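Local atomic coordinates of pilin (Streptococcus pyogenes serotype M1, PDB entry 3GLD), a protein that builds the backbone of the pilus by stacking into covalently joined columns, which the bacterium needs for adhesion to host cells, aggregation and biofilm formation. Residues V90-E93 / Y99-V102; L33-D38 / N155-T160; E195-E200 / N234-V239; D108-V113 / N188-A193. The protein carries 2 engineered substitutions. All blocks are in the same frame, centred on the assembly; numbering follows the deposited sequence.

Interaction 1. Residues V90-E93 / Y99-V102; sequences VTFE and YYKV
Tyr100 meets Phe92 and Val90 inside the N-terminal immunoglobulin-like beta-sandwich domain. Tyr100 sits on strand 96-104. Phe92 and Val90 belong to the loop that leads from strand 80-86 into that strand. The contact packs this loop against the strand that follows it. Tyr100 is involved through its hydroxyl end. Its CG lies beside the backbone N (chi1 -63°), and the ring reaches from the strand to the loop. Phe92 comes from the opposite direction, with CG also beside its backbone N (chi1 -58°). The Tyr100 hydroxyl arrives at the edge of the Phe92 ring, near its plane. There Tyr100 OH is 3.6 Å from Phe92 CE1 and 3.8 Å from Phe92 CZ. These are van der Waals contacts. The polar need of the hydroxyl is met by Val59 O, to which it is hydrogen-bonded. The Tyr100 ring also stands edge-to-face with Phe87. On the Phe92 side, the ring packs on Val126 and Ala137 and meets the ring of Tyr98. Val90 is the smaller third partner. Its CG1 lies 3.4 Å above one face of the Phe92 ring, offset toward the rim. The same methyl makes a looser approach across the contact, with Val90 CG1 4.2 Å from Tyr100 OH.

Interaction 2. Residues L33-D38 / N155-T160; sequences LIPNTD and NSLDST
Leu33 opens the contact with its backbone, placing its O 3.3 Å from Leu157 CD2. Leu157 lies on strand 151-169, the long strand that links the two immunoglobulin-like domains of the pilin. That strand runs parallel to strand 18-27 and, further on, parallel to strand 284-291. Leu33 turns its own side chain to Asn234 and Pro236. Ile34 comes next. Its CB points away from the other segment, but CG1 lies beside the backbone N (chi1 -57°) and the chain folds back. Ile34 CD1 thus comes within 4.1 Å of Leu157 CD2, the two side chains meeting at a slant. Pro35 faces Leu157 directly. Both residues are buried, and their side chains meet through carbon atoms alone. Beyond Pro35 the segment becomes strand 37-45, where Thr37 turns to Val110. Leu157 extends into this patch because its CG is anti to the backbone N (chi1 176°). It also packs on Leu27 and Val113. Two residues before it is Asn155, assigned to the isopeptide cross-link with Lys23 but modelled with its amide intact, consistent with an unformed link. Both Leu157 methyls touch the proline: Pro35 CD is 3.8 Å from Leu157 CD2 and 4.1 Å from Leu157 CD1.

Interaction 3. Residues E195-E200 / N234-V239; sequences EKVMIE and NLPVGV
The flat carboxamide of Asn234 lies between two apolar neighbours. Met198 passes over one face and crosses the Asn234 side chain at about a right angle. Met198 CG is 3.8 Å from Asn234 ND2, and Met198 SD is 3.9 Å from the same nitrogen. Leu33 CD1 lies over the opposite face. The polar rim is bonded at both ends. Asn234 OD1 accepts the backbone N-H of Met198, with Met198 N 2.8 Å from Asn234 OD1. The bond is nearly straight at the hydrogen (167°). The donor meets the C=O at 133° and is tilted 20° from the carbonyl plane. Asn234 ND2 gives one bond to Asn31 O and another to a water, whose oxygen is 2.9 Å from Asn234 ND2. That water donates in turn to Lys196 O. The buried amide is thus held by three bonds, which should fix its rotation. Strands 196-202 and 229-236 are antiparallel neighbours in the C-terminal immunoglobulin-like domain. The chain turns a corner at Asn234, just past the backbone pairing of Met198 with Thr233. Here the side chain takes over the bonding to the neighbouring strand. Val197 flanks the oxygen, with Val197 CB 3.6 Å from Asn234 OD1. Val197 CG1 then reaches Pro236 CD at 4.3 Å. Pro236 begins a type II turn to Val239. Ser279 OG bonds to both Pro236 O and Val239 N.

Interaction 4. Residues D108-V113 / N188-A193; sequences DKVPGV and NQYYKA
Pro111 lies against the ring of Tyr190, and this is the tight part of the contact. Pro111 CD sits 3.8 Å from the centroid of the Tyr190 ring, 24° off the ring normal, a CH-pi contact over the face. The closest pair is Pro111 CD and Tyr190 CE2 at 3.5 Å. Gln189 CG covers the opposite face over its centre, so the ring is sandwiched. Val110 CG1 approaches obliquely, 4.1 Å from Tyr190 CD1. Tyr190 turns its CG to lie beside the backbone N (chi1 -54°), which swings the ring toward the 108-113 loop. That loop makes a type II turn from Val110 to Val113, with Gly112 at positive phi. The other side is looser and wetter. A water donates to Pro111 O and accepts from Tyr191 OH, its oxygen 2.7 Å from Pro111 O and the same from Tyr191 OH. Asp108 and Lys109 are exposed, and Lys109 O comes no nearer than 4.2 Å to Tyr190 OH. The contact joins loops of the two immunoglobulin-like domains. Between these two loops, cohesion probably comes from dispersion and CH-pi attraction, with the polar link left to a water.

Interactions 2, 3 and 4 cluster at the domain junction, near mid-chain. The centres of interactions 2 and 4 are about 7 Å apart; interaction 3 lies about 12 Å from each. Probable hydrogen bonds tie interaction 2 to the other two: Asp158 N to Gly112 O at 2.7 Å, Asn36 N to Tyr190 O at 3.0 Å and Thr160 N to Leu235 O at 2.8 Å. Interactions 3 and 4 meet by packing, Pro236 CB lying 3.4 Å from Tyr191 CE2. Interaction 1 stands apart, its centre about 33 Å from that of interaction 2. The Lys109 side chain is about 11 Å from that of the engineered Ala104, at the position that autocatalyses the Lys23-Asn155 cross-link.

Interaction 1. Residues V90-E93 / Y99-V102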
loop_
_atom_site.group_PDB
_atom_site.type_symbol
_atom_site.label_atom_id
_atom_site.label_comp_id
_atom_site.label_asym_id
_atom_site.label_seq_id
_atom_site.Cartn_x
_atom_site.Cartn_y
_atom_site.Cartn_z
ATOM N N VAL A 90 20.690 -24.917 -9.545
ATOM C CA VAL A 90 21.398 -25.250 -8.311
ATOM C C VAL A 90 21.961 -26.677 -8.392
ATOM O O VAL A 90 21.248 -27.620 -8.719
ATOM C CB VAL A 90 20.506 -25.081 -7.057
ATOM C CG1 VAL A 90 21.244 -25.590 -5.806
ATOM C CG2 VAL A 90 20.124 -23.623 -6.871
ATOM N N THR A 91 23.250 -26.827 -8.122
ATOM C CA THR A 91 23.842 -28.165 -8.065
ATOM C C THR A 91 23.723 -28.731 -6.644
ATOM O O THR A 91 24.334 -28.202 -5.710
ATOM C CB THR A 91 25.318 -28.163 -8.514
ATOM O OG1 THR A 91 25.442 -27.424 -9.730
ATOM C CG2 THR A 91 25.810 -29.598 -8.745
ATOM N N PHE A 92 22.908 -29.780 -6.498
ATOM C CA PHE A 92 22.848 -30.593 -5.269
ATOM C C PHE A 92 23.674 -31.870 -5.464
ATOM O O PHE A 92 23.363 -32.689 -6.322
ATOM C CB PHE A 92 21.399 -30.957 -4.920
ATOM C CG PHE A 92 20.503 -29.761 -4.731
ATOM C CD1 PHE A 92 20.601 -28.974 -3.580
ATOM C CD2 PHE A 92 19.571 -29.415 -5.704
ATOM C CE1 PHE A 92 19.779 -27.863 -3.388
ATOM C CE2 PHE A 92 18.730 -28.299 -5.535
ATOM C CZ PHE A 92 18.834 -27.521 -4.364
ATOM N N GLU A 93 24.722 -32.030 -4.667
ATOM C CA GLU A 93 25.663 -33.129 -4.860
ATOM C C GLU A 93 25.110 -34.488 -4.438
ATOM O O GLU A 93 25.485 -35.499 -5.009
ATOM C CB GLU A 93 27.009 -32.841 -4.186
ATOM C CG GLU A 93 27.725 -31.570 -4.714
ATOM C CD GLU A 93 28.284 -31.711 -6.146
ATOM O OE1 GLU A 93 28.620 -32.837 -6.574
ATOM O OE2 GLU A 93 28.407 -30.678 -6.843
ATOM N N TYR A 99 18.006 -26.872 3.497
ATOM C CA TYR A 99 17.284 -25.840 4.253
ATOM C C TYR A 99 17.606 -24.409 3.835
ATOM O O TYR A 99 18.767 -24.025 3.691
ATOM C CB TYR A 99 17.529 -25.992 5.754
ATOM C CG TYR A 99 16.794 -27.162 6.344
ATOM C CD1 TYR A 99 17.178 -28.461 6.032
ATOM C CD2 TYR A 99 15.708 -26.979 7.210
ATOM C CE1 TYR A 99 16.525 -29.544 6.559
ATOM C CE2 TYR A 99 15.038 -28.069 7.744
ATOM C CZ TYR A 99 15.465 -29.355 7.407
ATOM O OH TYR A 99 14.847 -30.475 7.890
ATOM N N TYR A 100 16.550 -23.630 3.634
ATOM C CA TYR A 100 16.682 -22.222 3.307
ATOM C C TYR A 100 15.739 -21.404 4.185
ATOM O O TYR A 100 14.810 -21.942 4.788
ATOM C CB TYR A 100 16.295 -21.960 1.855
ATOM C CG TYR A 100 17.142 -22.623 0.808
ATOM C CD1 TYR A 100 16.909 -23.958 0.436
ATOM C CD2 TYR A 100 18.173 -21.931 0.186
ATOM C CE1 TYR A 100 17.693 -24.585 -0.534
ATOM C CE2 TYR A 100 18.950 -22.536 -0.784
ATOM C CZ TYR A 100 18.705 -23.867 -1.139
ATOM O OH TYR A 100 19.464 -24.474 -2.112
ATOM N N LYS A 101 15.947 -20.090 4.197
ATOM C CA LYS A 101 15.006 -19.166 4.826
ATOM C C LYS A 101 14.583 -18.149 3.780
ATOM O O LYS A 101 15.426 -17.652 3.030
ATOM C CB LYS A 101 15.649 -18.449 6.011
ATOM C CG LYS A 101 16.057 -19.361 7.141
ATOM C CD LYS A 101 15.885 -18.669 8.497
ATOM C CE LYS A 101 16.284 -19.619 9.629
ATOM N NZ LYS A 101 16.824 -18.907 10.820
ATOM N N VAL A 102 13.282 -17.871 3.729
ATOM C CA VAL A 102 12.714 -16.912 2.792
ATOM C C VAL A 102 12.111 -15.744 3.578
ATOM O O VAL A 102 11.290 -15.966 4.474
ATOM C CB VAL A 102 11.621 -17.552 1.936
ATOM C CG1 VAL A 102 10.919 -16.492 1.055
ATOM C CG2 VAL A 102 12.216 -18.661 1.066
#

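Interaction 2. Residues L33-D38 / N155-T160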
loop_
_atom_site.group_PDB
_atom_site.type_symbol
_atom_site.label_atom_id
_atom_site.label_comp_id
_atom_site.label_asym_id
_atom_site.label_seq_id
_atom_site.Cartn_x
_atom_site.Cartn_y
_atom_site.Cartn_z
ATOM N N LEU A 33 -5.700 4.188 -3.407
ATOM C CA LEU A 33 -4.808 4.171 -4.562
ATOM C C LEU A 33 -3.620 3.229 -4.310
ATOM O O LEU A 33 -3.152 3.112 -3.164
ATOM C CB LEU A 33 -4.304 5.584 -4.882
ATOM C CG LEU A 33 -5.281 6.581 -5.548
ATOM C CD1 LEU A 33 -6.366 7.043 -4.578
ATOM C CD2 LEU A 33 -4.501 7.771 -6.073
ATOM N N ILE A 34 -3.169 2.542 -5.366
ATOM C CA ILE A 34 -2.100 1.534 -5.246
ATOM C C ILE A 34 -0.811 2.185 -5.743
ATOM O O ILE A 34 -0.743 2.629 -6.882
ATOM C CB ILE A 34 -2.420 0.223 -6.075
ATOM C CG1 ILE A 34 -3.767 -0.398 -5.656
ATOM C CG2 ILE A 34 -1.281 -0.798 -6.007
ATOM C CD1 ILE A 34 -3.894 -0.750 -4.154
ATOM N N PRO A 35 0.217 2.248 -4.885
ATOM C CA PRO A 35 1.476 2.906 -5.263
ATOM C C PRO A 35 2.270 2.142 -6.346
ATOM O O PRO A 35 2.196 0.918 -6.401
ATOM C CB PRO A 35 2.260 2.949 -3.939
ATOM C CG PRO A 35 1.692 1.808 -3.138
ATOM C CD PRO A 35 0.254 1.709 -3.517
ATOM N N ASN A 36 2.994 2.875 -7.186
ATOM C CA ASN A 36 3.967 2.298 -8.109
ATOM C C ASN A 36 5.200 1.917 -7.304
ATOM O O ASN A 36 5.976 2.785 -6.926
ATOM C CB ASN A 36 4.423 3.296 -9.182
ATOM C CG ASN A 36 3.293 3.936 -9.939
ATOM O OD1 ASN A 36 3.324 5.147 -10.171
ATOM N ND2 ASN A 36 2.310 3.151 -10.356
ATOM N N THR A 37 5.376 0.627 -7.043
ATOM C CA THR A 37 6.522 0.158 -6.266
ATOM C C THR A 37 6.770 -1.338 -6.526
ATOM O O THR A 37 5.870 -2.056 -6.950
ATOM C CB THR A 37 6.283 0.347 -4.743
ATOM O OG1 THR A 37 7.453 -0.037 -4.003
ATOM C CG2 THR A 37 5.104 -0.504 -4.261
ATOM N N ASP A 38 7.991 -1.784 -6.246
ATOM C CA ASP A 38 8.302 -3.222 -6.133
ATOM C C ASP A 38 8.204 -3.676 -4.693
ATOM O O ASP A 38 8.294 -2.857 -3.776
ATOM C CB ASP A 38 9.729 -3.482 -6.605
ATOM C CG ASP A 38 9.908 -3.245 -8.090
ATOM O OD1 ASP A 38 8.886 -3.173 -8.808
ATOM O OD2 ASP A 38 11.082 -3.121 -8.535
ATOM N N ASN A 155 1.629 -7.475 3.003
ATOM C CA ASN A 155 1.859 -6.129 3.509
ATOM C C ASN A 155 0.534 -5.373 3.632
ATOM O O ASN A 155 -0.458 -5.737 2.978
ATOM C CB ASN A 155 2.823 -5.362 2.608
ATOM C CG ASN A 155 4.236 -5.915 2.647
ATOM O OD1 ASN A 155 4.609 -6.710 3.534
ATOM N ND2 ASN A 155 5.040 -5.496 1.678
ATOM N N SER A 156 0.508 -4.344 4.480
ATOM C CA SER A 156 -0.704 -3.511 4.651
ATOM C C SER A 156 -0.462 -2.097 4.138
ATOM O O SER A 156 0.524 -1.453 4.495
ATOM C CB SER A 156 -1.187 -3.472 6.110
ATOM O OG SER A 156 -2.483 -2.864 6.182
ATOM N N LEU A 157 -1.341 -1.642 3.256
ATOM C CA LEU A 157 -1.267 -0.277 2.748
ATOM C C LEU A 157 -2.254 0.590 3.527
ATOM O O LEU A 157 -3.473 0.389 3.469
ATOM C CB LEU A 157 -1.595 -0.235 1.255
ATOM C CG LEU A 157 -1.645 1.154 0.622
ATOM C CD1 LEU A 157 -0.269 1.812 0.565
ATOM C CD2 LEU A 157 -2.272 1.034 -0.778
ATOM N N ASP A 158 -1.712 1.540 4.269
ATOM C CA ASP A 158 -2.545 2.523 4.981
ATOM C C ASP A 158 -2.696 3.775 4.092
ATOM O O ASP A 158 -1.920 3.991 3.161
ATOM C CB ASP A 158 -1.940 2.853 6.361
ATOM C CG ASP A 158 -2.947 3.541 7.318
ATOM O OD1 ASP A 158 -4.126 3.764 6.951
ATOM O OD2 ASP A 158 -2.546 3.852 8.450
ATOM N N SER A 159 -3.718 4.574 4.359
ATOM C CA SER A 159 -3.885 5.852 3.668
ATOM C C SER A 159 -4.567 6.774 4.656
ATOM O O SER A 159 -4.800 6.388 5.784
ATOM C CB SER A 159 -4.663 5.685 2.370
ATOM O OG SER A 159 -5.886 5.035 2.603
ATOM N N THR A 160 -4.841 8.009 4.273
ATOM C CA THR A 160 -5.322 8.966 5.259
ATOM C C THR A 160 -6.493 9.812 4.730
ATOM O O THR A 160 -7.039 9.525 3.662
ATOM C CB THR A 160 -4.149 9.830 5.788
ATOM O OG1 THR A 160 -4.576 10.601 6.918
ATOM C CG2 THR A 160 -3.570 10.742 4.682
#

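Interaction 3. Residues E195-E200 / N234-V239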
loop_
_atom_site.group_PDB
_atom_site.type_symbol
_atom_site.label_atom_id
_atom_site.label_comp_id
_atom_site.label_asym_id
_atom_site.label_seq_id
_atom_site.Cartn_x
_atom_site.Cartn_y
_atom_site.Cartn_z
ATOM N N GLU A 195 -4.162 10.513 -11.663
ATOM C CA GLU A 195 -4.803 9.596 -10.714
ATOM C C GLU A 195 -5.899 10.350 -9.957
ATOM O O GLU A 195 -5.725 11.499 -9.645
ATOM C CB GLU A 195 -3.788 9.040 -9.712
ATOM C CG GLU A 195 -2.945 7.904 -10.269
ATOM C CD GLU A 195 -3.785 6.679 -10.602
ATOM O OE1 GLU A 195 -4.370 6.083 -9.662
ATOM O OE2 GLU A 195 -3.858 6.317 -11.807
ATOM N N LYS A 196 -7.017 9.694 -9.678
ATOM C CA LYS A 196 -8.163 10.315 -8.989
ATOM C C LYS A 196 -8.208 9.984 -7.508
ATOM O O LYS A 196 -7.913 8.852 -7.108
ATOM C CB LYS A 196 -9.501 9.866 -9.611
ATOM C CG LYS A 196 -9.669 10.131 -11.135
ATOM C CD LYS A 196 -9.912 11.571 -11.469
ATOM C CE LYS A 196 -10.236 11.750 -12.975
ATOM N NZ LYS A 196 -9.004 11.943 -13.811
ATOM N N VAL A 197 -8.605 10.974 -6.703
ATOM C CA VAL A 197 -8.955 10.751 -5.307
ATOM C C VAL A 197 -10.393 11.187 -5.049
ATOM O O VAL A 197 -10.916 12.110 -5.719
ATOM C CB VAL A 197 -8.009 11.480 -4.302
ATOM C CG1 VAL A 197 -6.556 11.066 -4.533
ATOM C CG2 VAL A 197 -8.171 12.983 -4.372
ATOM N N MET A 198 -11.023 10.527 -4.085
ATOM C CA MET A 198 -12.419 10.734 -3.799
ATOM C C MET A 198 -12.586 11.867 -2.791
ATOM O O MET A 198 -11.879 11.921 -1.779
ATOM C CB MET A 198 -13.041 9.476 -3.230
ATOM C CG MET A 198 -12.942 8.281 -4.165
ATOM S SD MET A 198 -13.326 6.740 -3.323
ATOM C CE MET A 198 -15.110 6.789 -3.187
ATOM N N ILE A 199 -13.546 12.741 -3.074
ATOM C CA ILE A 199 -13.861 13.876 -2.212
ATOM C C ILE A 199 -15.348 13.870 -1.858
ATOM O O ILE A 199 -16.196 13.704 -2.750
ATOM C CB ILE A 199 -13.439 15.193 -2.888
ATOM C CG1 ILE A 199 -11.909 15.231 -2.972
ATOM C CG2 ILE A 199 -13.977 16.435 -2.096
ATOM C CD1 ILE A 199 -11.336 16.446 -3.619
ATOM N N GLU A 200 -15.653 14.036 -0.571
ATOM C CA GLU A 200 -17.026 14.137 -0.079
ATOM C C GLU A 200 -17.239 15.527 0.495
ATOM O O GLU A 200 -16.457 15.946 1.327
ATOM C CB GLU A 200 -17.314 13.127 1.045
ATOM C CG GLU A 200 -17.431 11.677 0.612
ATOM C CD GLU A 200 -17.794 10.736 1.778
ATOM O OE1 GLU A 200 -17.928 11.211 2.936
ATOM O OE2 GLU A 200 -17.934 9.517 1.530
ATOM N N ASN A 234 -9.665 9.178 0.535
ATOM C CA ASN A 234 -8.603 8.185 0.242
ATOM C C ASN A 234 -7.282 8.846 -0.157
ATOM O O ASN A 234 -6.651 8.455 -1.123
ATOM C CB ASN A 234 -9.069 7.161 -0.805
ATOM C CG ASN A 234 -9.389 7.779 -2.162
ATOM O OD1 ASN A 234 -9.547 8.990 -2.286
ATOM N ND2 ASN A 234 -9.480 6.926 -3.200
ATOM N N LEU A 235 -6.890 9.897 0.563
ATOM C CA LEU A 235 -5.615 10.564 0.306
ATOM C C LEU A 235 -4.456 9.611 0.619
ATOM O O LEU A 235 -4.351 9.124 1.735
ATOM C CB LEU A 235 -5.493 11.814 1.181
ATOM C CG LEU A 235 -4.240 12.684 1.020
ATOM C CD1 LEU A 235 -4.179 13.292 -0.357
ATOM C CD2 LEU A 235 -4.234 13.772 2.086
ATOM N N PRO A 236 -3.581 9.339 -0.367
ATOM C CA PRO A 236 -2.472 8.475 0.024
ATOM C C PRO A 236 -1.468 9.136 0.971
ATOM O O PRO A 236 -1.317 10.368 0.984
ATOM C CB PRO A 236 -1.803 8.107 -1.311
ATOM C CG PRO A 236 -2.783 8.501 -2.388
ATOM C CD PRO A 236 -3.600 9.622 -1.813
ATOM N N VAL A 237 -0.766 8.303 1.747
ATOM C CA VAL A 237 0.349 8.766 2.566
ATOM C C VAL A 237 1.525 9.197 1.687
ATOM O O VAL A 237 1.793 8.583 0.644
ATOM C CB VAL A 237 0.826 7.645 3.552
ATOM C CG1 VAL A 237 1.988 8.145 4.423
ATOM C CG2 VAL A 237 -0.309 7.198 4.455
ATOM N N GLY A 238 2.232 10.242 2.108
ATOM C CA GLY A 238 3.407 10.727 1.380
ATOM C C GLY A 238 3.151 11.719 0.247
ATOM O O GLY A 238 4.059 12.020 -0.532
ATOM N N VAL A 239 1.932 12.253 0.170
ATOM C CA VAL A 239 1.551 13.166 -0.914
ATOM C C VAL A 239 1.569 14.610 -0.448
ATOM O O VAL A 239 0.965 14.958 0.582
ATOM C CB VAL A 239 0.175 12.806 -1.531
ATOM C CG1 VAL A 239 -0.353 13.950 -2.436
ATOM C CG2 VAL A 239 0.271 11.514 -2.356
HETATM O O HOH W 1 -9.926 7.451 -6.038
#

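Interaction 4. Residues D108-V113 / N188-A193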
loop_
_atom_site.group_PDB
_atom_site.type_symbol
_atom_site.label_atom_id
_atom_site.label_comp_id
_atom_site.label_asym_id
_atom_site.label_seq_id
_atom_site.Cartn_x
_atom_site.Cartn_y
_atom_site.Cartn_z
ATOM N N ASP A 108 13.768 0.036 0.776
ATOM C CA ASP A 108 13.211 1.278 0.230
ATOM C C ASP A 108 11.726 1.308 0.610
ATOM O O ASP A 108 10.861 0.959 -0.203
ATOM C CB ASP A 108 13.412 1.359 -1.293
ATOM C CG ASP A 108 14.861 1.076 -1.724
ATOM O OD1 ASP A 108 15.811 1.678 -1.153
ATOM O OD2 ASP A 108 15.045 0.249 -2.654
ATOM N N LYS A 109 11.456 1.686 1.861
ATOM C CA LYS A 109 10.120 1.602 2.452
ATOM C C LYS A 109 9.143 2.550 1.756
ATOM O O LYS A 109 9.408 3.742 1.634
ATOM C CB LYS A 109 10.174 1.901 3.953
ATOM C CG LYS A 109 10.931 0.852 4.777
ATOM C CD LYS A 109 11.242 1.337 6.200
ATOM C CE LYS A 109 10.152 0.929 7.190
ATOM N NZ LYS A 109 10.222 1.743 8.453
ATOM N N VAL A 110 8.034 1.993 1.287
ATOM C CA VAL A 110 6.989 2.748 0.594
ATOM C C VAL A 110 6.116 3.400 1.661
ATOM O O VAL A 110 5.655 2.719 2.581
ATOM C CB VAL A 110 6.129 1.800 -0.271
ATOM C CG1 VAL A 110 5.027 2.544 -1.035
ATOM C CG2 VAL A 110 7.021 0.983 -1.207
ATOM N N PRO A 111 5.873 4.723 1.537
ATOM C CA PRO A 111 5.047 5.440 2.522
ATOM C C PRO A 111 3.669 4.811 2.704
ATOM O O PRO A 111 3.047 4.402 1.732
ATOM C CB PRO A 111 4.933 6.851 1.927
ATOM C CG PRO A 111 6.100 6.953 0.980
ATOM C CD PRO A 111 6.221 5.588 0.399
ATOM N N GLY A 112 3.224 4.722 3.956
ATOM C CA GLY A 112 1.961 4.086 4.300
ATOM C C GLY A 112 1.960 2.559 4.366
ATOM O O GLY A 112 0.936 1.963 4.722
ATOM N N VAL A 113 3.073 1.919 4.001
ATOM C CA VAL A 113 3.135 0.440 3.990
ATOM C C VAL A 113 3.778 -0.164 5.234
ATOM O O VAL A 113 4.875 0.209 5.618
ATOM C CB VAL A 113 3.846 -0.126 2.720
ATOM C CG1 VAL A 113 3.952 -1.654 2.798
ATOM C CG2 VAL A 113 3.087 0.303 1.454
ATOM N N ASN A 188 3.917 12.291 -7.287
ATOM C CA ASN A 188 5.251 11.788 -6.964
ATOM C C ASN A 188 5.451 10.444 -7.673
ATOM O O ASN A 188 4.580 10.019 -8.432
ATOM C CB ASN A 188 5.473 11.689 -5.437
ATOM C CG ASN A 188 4.429 10.853 -4.736
ATOM O OD1 ASN A 188 3.983 9.824 -5.244
ATOM N ND2 ASN A 188 4.026 11.298 -3.540
ATOM N N GLN A 189 6.569 9.767 -7.413
ATOM C CA GLN A 189 6.850 8.480 -8.064
ATOM C C GLN A 189 5.792 7.407 -7.753
ATOM O O GLN A 189 5.538 6.542 -8.576
ATOM C CB GLN A 189 8.233 7.984 -7.676
ATOM C CG GLN A 189 8.346 7.603 -6.201
ATOM C CD GLN A 189 9.733 7.143 -5.837
ATOM O OE1 GLN A 189 10.574 7.949 -5.430
ATOM N NE2 GLN A 189 9.992 5.845 -5.997
ATOM N N TYR A 190 5.176 7.479 -6.572
ATOM C CA TYR A 190 4.198 6.490 -6.130
ATOM C C TYR A 190 2.788 6.687 -6.695
ATOM O O TYR A 190 2.020 5.721 -6.838
ATOM C CB TYR A 190 4.134 6.455 -4.587
ATOM C CG TYR A 190 5.485 6.248 -3.925
ATOM C CD1 TYR A 190 6.171 5.035 -4.042
ATOM C CD2 TYR A 190 6.078 7.267 -3.190
ATOM C CE1 TYR A 190 7.413 4.855 -3.438
ATOM C CE2 TYR A 190 7.318 7.100 -2.577
ATOM C CZ TYR A 190 7.978 5.890 -2.705
ATOM O OH TYR A 190 9.199 5.745 -2.085
ATOM N N TYR A 191 2.456 7.933 -7.028
ATOM C CA TYR A 191 1.118 8.299 -7.470
ATOM C C TYR A 191 1.221 9.367 -8.557
ATOM O O TYR A 191 1.621 10.502 -8.286
ATOM C CB TYR A 191 0.302 8.811 -6.258
ATOM C CG TYR A 191 0.244 7.795 -5.144
ATOM C CD1 TYR A 191 -0.563 6.660 -5.255
ATOM C CD2 TYR A 191 1.017 7.951 -3.994
ATOM C CE1 TYR A 191 -0.588 5.693 -4.238
ATOM C CE2 TYR A 191 1.000 7.002 -2.993
ATOM C CZ TYR A 191 0.192 5.880 -3.119
ATOM O OH TYR A 191 0.153 4.951 -2.118
ATOM N N LYS A 192 0.872 8.997 -9.786
ATOM C CA LYS A 192 1.165 9.834 -10.949
ATOM C C LYS A 192 0.087 10.858 -11.201
ATOM O O LYS A 192 -1.027 10.741 -10.688
ATOM C CB LYS A 192 1.355 8.975 -12.208
ATOM C CG LYS A 192 2.545 8.016 -12.140
ATOM C CD LYS A 192 3.885 8.744 -12.273
ATOM C CE LYS A 192 5.025 7.742 -12.525
ATOM N NZ LYS A 192 6.316 8.422 -12.881
ATOM N N ALA A 193 0.421 11.845 -12.015
ATOM C CA ALA A 193 -0.530 12.867 -12.419
ATOM C C ALA A 193 -1.773 12.197 -12.989
ATOM O O ALA A 193 -1.685 11.132 -13.614
ATOM C CB ALA A 193 0.092 13.791 -13.430
HETATM O O HOH W 2 1.218 5.722 0.232
#